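Local coordinates for TRAP solute Binding Protein (Uncultured marine bacterium, PDB 5I7I) that binds 3-hydroxybenzoate and probably delivers such aromatic acids to a TRAP transporter as its extracytoplasmic solute-binding component, at residues A[101-106]-A[312-317]. Numbering follows the deposited sequence. Where two conformers were deposited one is given.
Sequences HLEAFE and KDWIKS
Trp314 reaches across to Glu103 and donates its indole N-H to the carboxylate, NE1 lying 2.7 Å from OE1 in a nearly straight bond (165°). OE1 sits close to the indole plane and receives the hydrogen on its anti lone pair, the one turned away from OE2, while the carboxylate is twisted 71° from the ring. The acid's aliphatic root closes in as well, with Glu103 CB 3.3 Å from Trp314 NE1. Farther along the indole, the methyl of Ala104 rests over one face of the six-membered ring, an off-centre CH-pi contact in which CB is 3.8 Å from Trp314 CH2. Backbone atoms Glu103 C and Ala104 N lie above this same face, near its rim. With CG anti to the backbone N (chi1 -173°), the indole projects from its helix toward 101-106; the closest CA atoms of the two segments, those of Ala104 and Trp314, are 7.8 Å apart. In this family 7 solute-binding protein, the contact joins the long helix 297-320 to the helical turn at 101-105, in the connection between strand 87-91 and helix 114-126. A leucine in place of Trp314 would probably leave Glu103 OE1 without its indole donor and open a gap beside the Ala104 methyl. Glu103 OE1 also forms a salt bridge with Arg321, so the buried indole shares its acceptor with a guanidinium group. In one of its two conformers Ser317 OG is also hydrogen-bonded to Arg321 and donates to Trp314 O at 2.8 Å. Val329 of helix 325-339 and Leu107 also pack against the indole.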
# COMPACT_ATOMS: atom_id res chain seq x y z
N HIS A 101 2.79 10.09 -10.09
CA HIS A 101 1.53 9.65 -10.66
C HIS A 101 0.75 8.79 -9.68
O HIS A 101 -0.49 8.85 -9.63
CB HIS A 101 1.75 8.84 -11.93
CG HIS A 101 2.22 9.64 -13.11
ND1 HIS A 101 3.53 9.99 -13.29
CD2 HIS A 101 1.55 10.09 -14.20
CE1 HIS A 101 3.65 10.68 -14.42
NE2 HIS A 101 2.46 10.73 -15.00
N LEU A 102 1.46 7.98 -8.90
CA LEU A 102 0.79 7.02 -8.04
C LEU A 102 0.04 7.70 -6.89
O LEU A 102 -0.86 7.08 -6.31
CB LEU A 102 1.79 5.99 -7.51
CG LEU A 102 2.53 5.20 -8.61
CD1 LEU A 102 3.42 4.14 -7.97
CD2 LEU A 102 1.60 4.60 -9.61
N GLU A 103 0.41 8.93 -6.55
CA GLU A 103 -0.28 9.68 -5.51
C GLU A 103 -1.77 9.80 -5.80
O GLU A 103 -2.57 9.95 -4.87
CB GLU A 103 0.32 11.09 -5.41
CG GLU A 103 1.78 11.12 -4.98
CD GLU A 103 2.36 12.51 -4.98
OE1 GLU A 103 1.58 13.48 -5.05
OE2 GLU A 103 3.62 12.63 -4.92
N ALA A 104 -2.17 9.79 -7.07
CA ALA A 104 -3.59 9.96 -7.37
C ALA A 104 -4.42 8.86 -6.74
O ALA A 104 -5.56 9.10 -6.33
CB ALA A 104 -3.84 10.00 -8.88
N PHE A 105 -3.85 7.67 -6.63
CA PHE A 105 -4.57 6.55 -6.06
C PHE A 105 -4.65 6.62 -4.55
O PHE A 105 -5.43 5.85 -3.95
CB PHE A 105 -3.95 5.24 -6.51
CG PHE A 105 -4.43 4.78 -7.85
CD1 PHE A 105 -3.88 5.28 -9.02
CD2 PHE A 105 -5.48 3.88 -7.94
CE1 PHE A 105 -4.35 4.86 -10.26
CE2 PHE A 105 -5.95 3.47 -9.18
CZ PHE A 105 -5.39 3.95 -10.33
N GLU A 106 -3.93 7.54 -3.93
CA GLU A 106 -3.94 7.73 -2.49
C GLU A 106 -4.97 8.76 -2.04
O GLU A 106 -5.09 9.00 -0.84
CB GLU A 106 -2.57 8.19 -2.02
CG GLU A 106 -1.48 7.20 -2.21
CD GLU A 106 -0.22 7.65 -1.55
OE1 GLU A 106 0.56 8.40 -2.19
OE2 GLU A 106 -0.03 7.29 -0.37
N LYS A 312 -8.71 18.53 -4.86
CA LYS A 312 -8.51 19.78 -5.59
C LYS A 312 -7.06 20.24 -5.47
O LYS A 312 -6.44 20.64 -6.47
CB LYS A 312 -9.48 20.82 -5.01
CG LYS A 312 -9.23 22.23 -5.45
CD LYS A 312 -10.13 23.23 -4.70
CE LYS A 312 -9.75 23.37 -3.21
NZ LYS A 312 -8.78 24.47 -2.94
N ASP A 313 -6.52 20.25 -4.25
CA ASP A 313 -5.16 20.71 -4.06
C ASP A 313 -4.16 19.76 -4.68
O ASP A 313 -3.11 20.20 -5.16
CB ASP A 313 -4.87 20.91 -2.57
CG ASP A 313 -5.66 22.06 -1.97
OD1 ASP A 313 -6.11 22.96 -2.73
OD2 ASP A 313 -5.78 22.08 -0.73
N TRP A 314 -4.45 18.45 -4.66
CA TRP A 314 -3.56 17.51 -5.33
C TRP A 314 -3.49 17.77 -6.82
O TRP A 314 -2.39 17.79 -7.41
CB TRP A 314 -3.95 16.04 -5.05
CG TRP A 314 -2.90 15.17 -5.63
CD1 TRP A 314 -1.73 14.82 -5.02
CD2 TRP A 314 -2.83 14.63 -6.97
NE1 TRP A 314 -0.95 14.09 -5.87
CE2 TRP A 314 -1.60 13.95 -7.07
CE3 TRP A 314 -3.69 14.66 -8.08
CZ2 TRP A 314 -1.20 13.29 -8.24
CZ3 TRP A 314 -3.30 13.99 -9.23
CH2 TRP A 314 -2.07 13.32 -9.30
N ILE A 315 -4.63 18.00 -7.46
CA ILE A 315 -4.64 18.28 -8.89
C ILE A 315 -3.76 19.48 -9.20
O ILE A 315 -2.93 19.44 -10.11
CB ILE A 315 -6.09 18.43 -9.38
CG1 ILE A 315 -6.78 17.07 -9.42
CG2 ILE A 315 -6.15 19.09 -10.75
CD1 ILE A 315 -8.28 17.12 -9.66
N LYS A 316 -3.89 20.55 -8.42
CA LYS A 316 -3.03 21.71 -8.63
C LYS A 316 -1.55 21.35 -8.44
O LYS A 316 -0.70 21.78 -9.22
CB LYS A 316 -3.44 22.81 -7.66
CG LYS A 316 -2.42 23.94 -7.51
CD LYS A 316 -2.99 25.27 -7.82
CE LYS A 316 -1.89 26.34 -7.81
NZ LYS A 316 -2.18 27.38 -8.83
N SER A 317 -1.23 20.56 -7.40
CA SER A 317 0.16 20.16 -7.14
C SER A 317 0.72 19.28 -8.24
O SER A 317 1.93 19.34 -8.54
CB SER A 317 0.26 19.41 -5.80
OG SER A 317 -0.06 18.03 -5.92